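Local coordinates for protein cadherin-5 (Gallus gallus, PDB 3PPE) that mediates calcium-dependent, mainly homophilic adhesion between endothelial cells and helps couple actin fibres to their junctions, this piece being its first two extracellular cadherin domains, at residues R6-E11 with I91-D96; I108-V113 with T196-L201. All coordinates share one frame; numbering follows the deposited sequence. Where two conformers were deposited one is given.

Contact 1 of 2, residues R6-E11 with I91-D96; sequences RMHIRE and IIKVSD. With CA (calcium ion), chain E; CA (calcium ion), chain C.
I91 CD1 lies over one face of the R6 guanidinium, 3.5 Å above its plane and displaced toward the rim, 3.7 Å from R6 CZ. R6 bends at CG (chi2 -78°), which turns CD toward I91 CB and K93 CE; K93 CE also comes obliquely to within 3.6 Å of R6 NE. The K93 amine itself is paired with E68 on the adjoining strand. An alanine in place of R6 would probably leave I91 CD1 without the flat guanidinium against it and K93 CE without the aliphatic CD beside it. The H8 ring meets K93 obliquely, CD2 to CB 3.5 Å, the two side chains running side by side. On the opposite face of the sheet M7, I9, I92 and V94 turn into the interior of the domain: M7 CB lies 4.2 Å from I92 CG1, V21 of strand 19-23 touches M7, I9 and I92, and V94 lies on Y69. The segments are parallel neighbours in the Greek-key beta-sandwich of the first cadherin domain, where strand 6-10 edges the sheet beside the last strand. Five backbone bonds join them: M7 N to I91 O, K93 N to M7 O, I9 N to K93 O, S95 N to I9 O and E11 N to S95 O. Beyond the last of these both segments deliver carboxylates to calcium. E11 CB packs on V94 CG1 (3.4 Å), and the extended chain beyond CG carries the carboxylate between two ions: OE2 binds one at 2.3 Å, while OE1 binds the other, which also takes a water. D96 OD2 joins E11 OE2 on the first ion. The two carboxylates lie side by side, their planes 30° apart, their like charges probably offset by the shared calcium and by R63, a polar partner of both; E64, I97, D99 and D132 complete that site.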
loop_
_atom_site.group_PDB
_atom_site.type_symbol
_atom_site.label_atom_id
_atom_site.label_comp_id
_atom_site.label_asym_id
_atom_site.label_seq_id
_atom_site.Cartn_x
_atom_site.Cartn_y
_atom_site.Cartn_z
ATOM N N ARG A 6 9.583 2.199 -7.627
ATOM C CA ARG A 6 8.232 2.013 -8.084
ATOM C C ARG A 6 7.296 2.072 -6.874
ATOM O O ARG A 6 7.652 1.628 -5.780
ATOM C CB ARG A 6 8.064 0.617 -8.684
ATOM C CG ARG A 6 8.794 0.349 -9.978
ATOM C CD ARG A 6 8.061 0.960 -11.185
ATOM N NE ARG A 6 8.776 0.735 -12.439
ATOM C CZ ARG A 6 9.832 1.441 -12.864
ATOM N NH1 ARG A 6 10.334 2.439 -12.130
ATOM N NH2 ARG A 6 10.392 1.138 -14.047
ATOM N N MET A 7 6.099 2.599 -7.105
ATOM C CA MET A 7 4.996 2.478 -6.160
ATOM C C MET A 7 3.842 1.893 -6.963
ATOM O O MET A 7 3.811 2.012 -8.185
ATOM C CB MET A 7 4.598 3.848 -5.590
ATOM C CG MET A 7 5.725 4.557 -4.825
ATOM S SD MET A 7 5.146 6.016 -3.996
ATOM C CE MET A 7 6.702 6.625 -3.348
ATOM N N HIS A 8 2.900 1.252 -6.273
ATOM C CA HIS A 8 1.766 0.591 -6.928
ATOM C C HIS A 8 0.544 0.968 -6.169
ATOM O O HIS A 8 0.527 0.962 -4.947
ATOM C CB HIS A 8 1.910 -0.953 -6.937
ATOM C CG HIS A 8 3.179 -1.411 -7.554
ATOM N ND1 HIS A 8 4.367 -1.461 -6.847
ATOM C CD2 HIS A 8 3.480 -1.755 -8.830
ATOM C CE1 HIS A 8 5.345 -1.833 -7.657
ATOM N NE2 HIS A 8 4.833 -2.016 -8.866
ATOM N N ILE A 9 -0.470 1.317 -6.932
ATOM C CA ILE A 9 -1.795 1.600 -6.388
ATOM C C ILE A 9 -2.858 0.984 -7.304
ATOM O O ILE A 9 -2.792 1.084 -8.517
ATOM C CB ILE A 9 -2.045 3.118 -6.165
ATOM C CG1 ILE A 9 -3.493 3.365 -5.707
ATOM C CG2 ILE A 9 -1.657 3.954 -7.410
ATOM C CD1 ILE A 9 -3.770 4.743 -5.123
ATOM N N ARG A 10 -3.819 0.308 -6.688
ATOM C CA ARG A 10 -4.906 -0.350 -7.392
ATOM C C ARG A 10 -5.828 0.652 -8.063
ATOM O O ARG A 10 -6.131 1.698 -7.494
ATOM C CB ARG A 10 -5.670 -1.214 -6.374
ATOM C CG ARG A 10 -6.381 -2.421 -6.982
ATOM C CD ARG A 10 -7.029 -3.325 -5.915
ATOM N NE ARG A 10 -8.240 -2.753 -5.307
ATOM C CZ ARG A 10 -8.361 -2.310 -4.048
ATOM N NH1 ARG A 10 -7.326 -2.340 -3.199
ATOM N NH2 ARG A 10 -9.534 -1.820 -3.634
ATOM N N GLU A 11 -6.297 0.354 -9.283
ATOM C CA GLU A 11 -7.276 1.224 -9.921
ATOM C C GLU A 11 -8.646 1.009 -9.328
ATOM O O GLU A 11 -8.909 -0.034 -8.718
ATOM C CB GLU A 11 -7.339 0.983 -11.439
ATOM C CG GLU A 11 -7.796 -0.447 -11.778
ATOM C CD GLU A 11 -8.270 -0.612 -13.214
ATOM O OE1 GLU A 11 -8.754 0.372 -13.825
ATOM O OE2 GLU A 11 -8.161 -1.743 -13.723
ATOM N N ILE A 91 8.334 5.588 -10.695
ATOM C CA ILE A 91 7.064 5.426 -11.397
ATOM C C ILE A 91 6.023 4.944 -10.403
ATOM O O ILE A 91 6.286 4.054 -9.598
ATOM C CB ILE A 91 7.213 4.461 -12.622
ATOM C CG1 ILE A 91 8.054 5.157 -13.714
ATOM C CG2 ILE A 91 5.833 4.001 -13.144
ATOM C CD1 ILE A 91 8.575 4.240 -14.920
ATOM N N ILE A 92 4.861 5.588 -10.436
ATOM C CA ILE A 92 3.689 5.094 -9.741
ATOM C C ILE A 92 2.922 4.254 -10.783
ATOM O O ILE A 92 2.451 4.788 -11.785
ATOM C CB ILE A 92 2.792 6.261 -9.190
ATOM C CG1 ILE A 92 3.518 7.062 -8.067
ATOM C CG2 ILE A 92 1.495 5.648 -8.629
ATOM C CD1 ILE A 92 2.765 8.350 -7.656
ATOM N N LYS A 93 2.815 2.954 -10.532
ATOM C CA LYS A 93 2.136 1.993 -11.441
ATOM C C LYS A 93 0.716 1.798 -10.962
ATOM O O LYS A 93 0.509 1.611 -9.773
ATOM C CB LYS A 93 2.841 0.636 -11.351
ATOM C CG LYS A 93 4.233 0.629 -11.962
ATOM C CD LYS A 93 4.195 0.150 -13.417
ATOM C CE LYS A 93 5.581 0.253 -14.088
ATOM N NZ LYS A 93 5.464 -0.067 -15.547
ATOM N N VAL A 94 -0.267 1.844 -11.871
ATOM C CA VAL A 94 -1.681 1.592 -11.487
ATOM C C VAL A 94 -1.925 0.106 -11.748
ATOM O O VAL A 94 -1.837 -0.339 -12.895
ATOM C CB VAL A 94 -2.689 2.472 -12.294
ATOM C CG1 VAL A 94 -4.184 2.269 -11.819
ATOM C CG2 VAL A 94 -2.296 3.993 -12.187
ATOM N N SER A 95 -2.243 -0.635 -10.697
ATOM C CA SER A 95 -2.431 -2.095 -10.742
ATOM C C SER A 95 -3.823 -2.402 -11.267
ATOM O O SER A 95 -4.792 -1.828 -10.824
ATOM C CB SER A 95 -2.293 -2.702 -9.337
ATOM O OG SER A 95 -1.074 -2.271 -8.751
ATOM N N ASP A 96 -3.894 -3.326 -12.220
ATOM C CA ASP A 96 -5.117 -3.660 -12.938
ATOM C C ASP A 96 -6.125 -4.446 -12.101
ATOM O O ASP A 96 -5.766 -5.428 -11.468
ATOM C CB ASP A 96 -4.732 -4.526 -14.156
ATOM C CG ASP A 96 -5.870 -4.685 -15.148
ATOM O OD1 ASP A 96 -6.108 -5.829 -15.602
ATOM O OD2 ASP A 96 -6.532 -3.683 -15.494
HETATM CA CA CA E . -8.760 -2.999 -15.597
HETATM CA CA CA C . -10.639 0.551 -15.226
HETATM O O HOH W 1 -12.401 0.410 -16.940
#

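Contact 2 of 2, residues I108-V113 with T196-L201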
loop_
_atom_site.group_PDB
_atom_site.type_symbol
_atom_site.label_atom_id
_atom_site.label_comp_id
_atom_site.label_asym_id
_atom_site.label_seq_id
_atom_site.Cartn_x
_atom_site.Cartn_y
_atom_site.Cartn_z
ATOM N N ILE A 108 -20.966 -7.371 -37.097
ATOM C CA ILE A 108 -21.210 -8.478 -37.992
ATOM C C ILE A 108 -19.894 -8.895 -38.693
ATOM O O ILE A 108 -19.182 -8.075 -39.307
ATOM C CB ILE A 108 -22.317 -8.135 -39.031
ATOM C CG1 ILE A 108 -23.639 -7.708 -38.332
ATOM C CG2 ILE A 108 -22.538 -9.306 -39.997
ATOM C CD1 ILE A 108 -24.750 -7.313 -39.326
ATOM N N PHE A 109 -19.553 -10.175 -38.535
ATOM C CA PHE A 109 -18.520 -10.834 -39.324
ATOM C C PHE A 109 -19.132 -11.659 -40.464
ATOM O O PHE A 109 -20.250 -12.144 -40.372
ATOM C CB PHE A 109 -17.668 -11.757 -38.437
ATOM C CG PHE A 109 -17.025 -11.068 -37.254
ATOM C CD1 PHE A 109 -17.739 -10.870 -36.055
ATOM C CD2 PHE A 109 -15.695 -10.668 -37.322
ATOM C CE1 PHE A 109 -17.110 -10.245 -34.942
ATOM C CE2 PHE A 109 -15.071 -10.104 -36.236
ATOM C CZ PHE A 109 -15.765 -9.867 -35.050
ATOM N N ASN A 110 -18.381 -11.831 -41.539
ATOM C CA ASN A 110 -18.857 -12.588 -42.688
ATOM C C ASN A 110 -17.843 -13.656 -43.021
ATOM O O ASN A 110 -16.627 -13.412 -42.975
ATOM C CB ASN A 110 -19.048 -11.653 -43.904
ATOM C CG ASN A 110 -20.146 -10.664 -43.697
ATOM O OD1 ASN A 110 -21.315 -10.968 -43.909
ATOM N ND2 ASN A 110 -19.793 -9.474 -43.244
ATOM N N GLY A 111 -18.327 -14.850 -43.357
ATOM C CA GLY A 111 -17.461 -15.840 -43.957
ATOM C C GLY A 111 -18.198 -16.745 -44.904
ATOM O O GLY A 111 -19.399 -16.641 -45.093
ATOM N N SER A 112 -17.452 -17.658 -45.492
ATOM C CA SER A 112 -18.056 -18.621 -46.384
ATOM C C SER A 112 -17.266 -19.918 -46.334
ATOM O O SER A 112 -16.091 -19.961 -45.944
ATOM C CB SER A 112 -18.133 -18.067 -47.839
ATOM O OG SER A 112 -16.861 -18.160 -48.459
ATOM N N VAL A 113 -17.937 -20.988 -46.701
ATOM C CA VAL A 113 -17.303 -22.293 -46.733
ATOM C C VAL A 113 -18.035 -23.097 -47.827
ATOM O O VAL A 113 -19.239 -22.879 -48.029
ATOM C CB VAL A 113 -17.315 -22.952 -45.328
ATOM C CG1 VAL A 113 -18.738 -23.334 -44.899
ATOM C CG2 VAL A 113 -16.338 -24.172 -45.258
ATOM N N THR A 196 -22.643 -11.211 -34.560
ATOM C CA THR A 196 -23.246 -12.131 -35.526
ATOM C C THR A 196 -22.222 -12.490 -36.566
ATOM O O THR A 196 -21.425 -11.638 -37.008
ATOM C CB THR A 196 -24.461 -11.435 -36.240
ATOM O OG1 THR A 196 -25.394 -10.994 -35.249
ATOM C CG2 THR A 196 -25.212 -12.351 -37.194
ATOM N N VAL A 197 -22.259 -13.756 -36.969
ATOM C CA VAL A 197 -21.472 -14.248 -38.075
ATOM C C VAL A 197 -22.432 -14.759 -39.137
ATOM O O VAL A 197 -23.201 -15.670 -38.884
ATOM C CB VAL A 197 -20.517 -15.391 -37.697
ATOM C CG1 VAL A 197 -19.462 -15.558 -38.780
ATOM C CG2 VAL A 197 -19.832 -15.107 -36.350
ATOM N N ILE A 198 -22.354 -14.157 -40.308
ATOM C CA ILE A 198 -23.086 -14.647 -41.469
ATOM C C ILE A 198 -22.132 -15.532 -42.248
ATOM O O ILE A 198 -21.073 -15.089 -42.705
ATOM C CB ILE A 198 -23.610 -13.488 -42.318
ATOM C CG1 ILE A 198 -24.614 -12.676 -41.488
ATOM C CG2 ILE A 198 -24.308 -14.024 -43.585
ATOM C CD1 ILE A 198 -24.754 -11.244 -42.012
ATOM N N ILE A 199 -22.495 -16.804 -42.351
ATOM C CA ILE A 199 -21.665 -17.787 -43.029
ATOM C C ILE A 199 -22.441 -18.304 -44.250
ATOM O O ILE A 199 -23.486 -18.955 -44.114
ATOM C CB ILE A 199 -21.339 -18.944 -42.106
ATOM C CG1 ILE A 199 -20.452 -18.452 -40.954
ATOM C CG2 ILE A 199 -20.636 -20.101 -42.910
ATOM C CD1 ILE A 199 -20.474 -19.324 -39.760
ATOM N N ARG A 200 -21.937 -17.996 -45.430
ATOM C CA ARG A 200 -22.557 -18.456 -46.667
ATOM C C ARG A 200 -21.968 -19.800 -47.063
ATOM O O ARG A 200 -20.761 -19.994 -46.991
ATOM C CB ARG A 200 -22.286 -17.443 -47.786
ATOM C CG ARG A 200 -23.067 -16.177 -47.651
ATOM C CD ARG A 200 -22.537 -15.086 -48.560
ATOM N NE ARG A 200 -21.771 -15.614 -49.694
ATOM C CZ ARG A 200 -20.460 -15.455 -49.863
ATOM N NH1 ARG A 200 -19.756 -14.765 -48.982
ATOM N NH2 ARG A 200 -19.859 -15.987 -50.916
ATOM N N LEU A 201 -22.816 -20.719 -47.500
ATOM C CA LEU A 201 -22.380 -21.987 -48.073
ATOM C C LEU A 201 -22.259 -21.812 -49.576
ATOM O O LEU A 201 -23.211 -21.361 -50.230
ATOM C CB LEU A 201 -23.377 -23.105 -47.739
ATOM C CG LEU A 201 -23.244 -23.817 -46.394
ATOM C CD1 LEU A 201 -22.121 -24.848 -46.448
ATOM C CD2 LEU A 201 -22.930 -22.874 -45.251
HETATM O O HOH W 2 -21.162 -13.729 -45.689
HETATM O O HOH W 3 -16.743 -16.378 -50.884
#
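I108 starts the pairing by setting CG2 against I198 CD1 at 3.6 Å, the two branched chains crossing at a slant on the outer side of the sheet. F109 turns to the inner side, beside V197 and against V126 of strand 122-129; its N bonds T196 O (2.8 Å), and the same oxygen lies in the plane of the ring at its edge, 3.9 Å from CD1. F109 O in turn accepts I198 N. N110 follows on the outer side, and its OD1 rests alongside I198 at 3.8 Å from CB. Strand 108-114, the edge strand of its sheet within this chain, runs parallel to the domain's last strand, 194-202, in the Greek-key sandwich of the second cadherin domain. G111 gives its N to I198 O and its O to R200 N; having no side chain, it brings only backbone to the inner side near I199. S112 CB then sits over one face of the R200 guanidinium, 3.6 Å above the plane and offset toward the rim. A water joins the pair's polar ends, 3.0 Å from S112 OG and accepting from R200 NH2. V113 N bonds R200 O, and the pairing continues to T202. V113 CG1, between the backbone N and the carbonyl carbon (chi1 68°), reaches L201 CD1 at 4.0 Å and I199 CG2 at 4.2 Å, with T163 of strand 160-163 across the interior.

Contacts 1 and 2 are equivalent pairings in successive cadherin domains: in each the edge strand of a mixed sheet runs parallel to the domain's last strand. They follow in series along the chain, on opposite sides of its centre; their centres are 43 Å apart and their nearest atoms about 22 Å, so they do not meet. The calcium ions lie at the junction between the domains. Segments 6-11 and 91-96 run directly into that junction through E11 and D96, whereas 108-113 and 196-201 are remote from the calcium. D132 of the second domain shares an ion with E11 and D96, and the bound ions rigidify the interdomain connection.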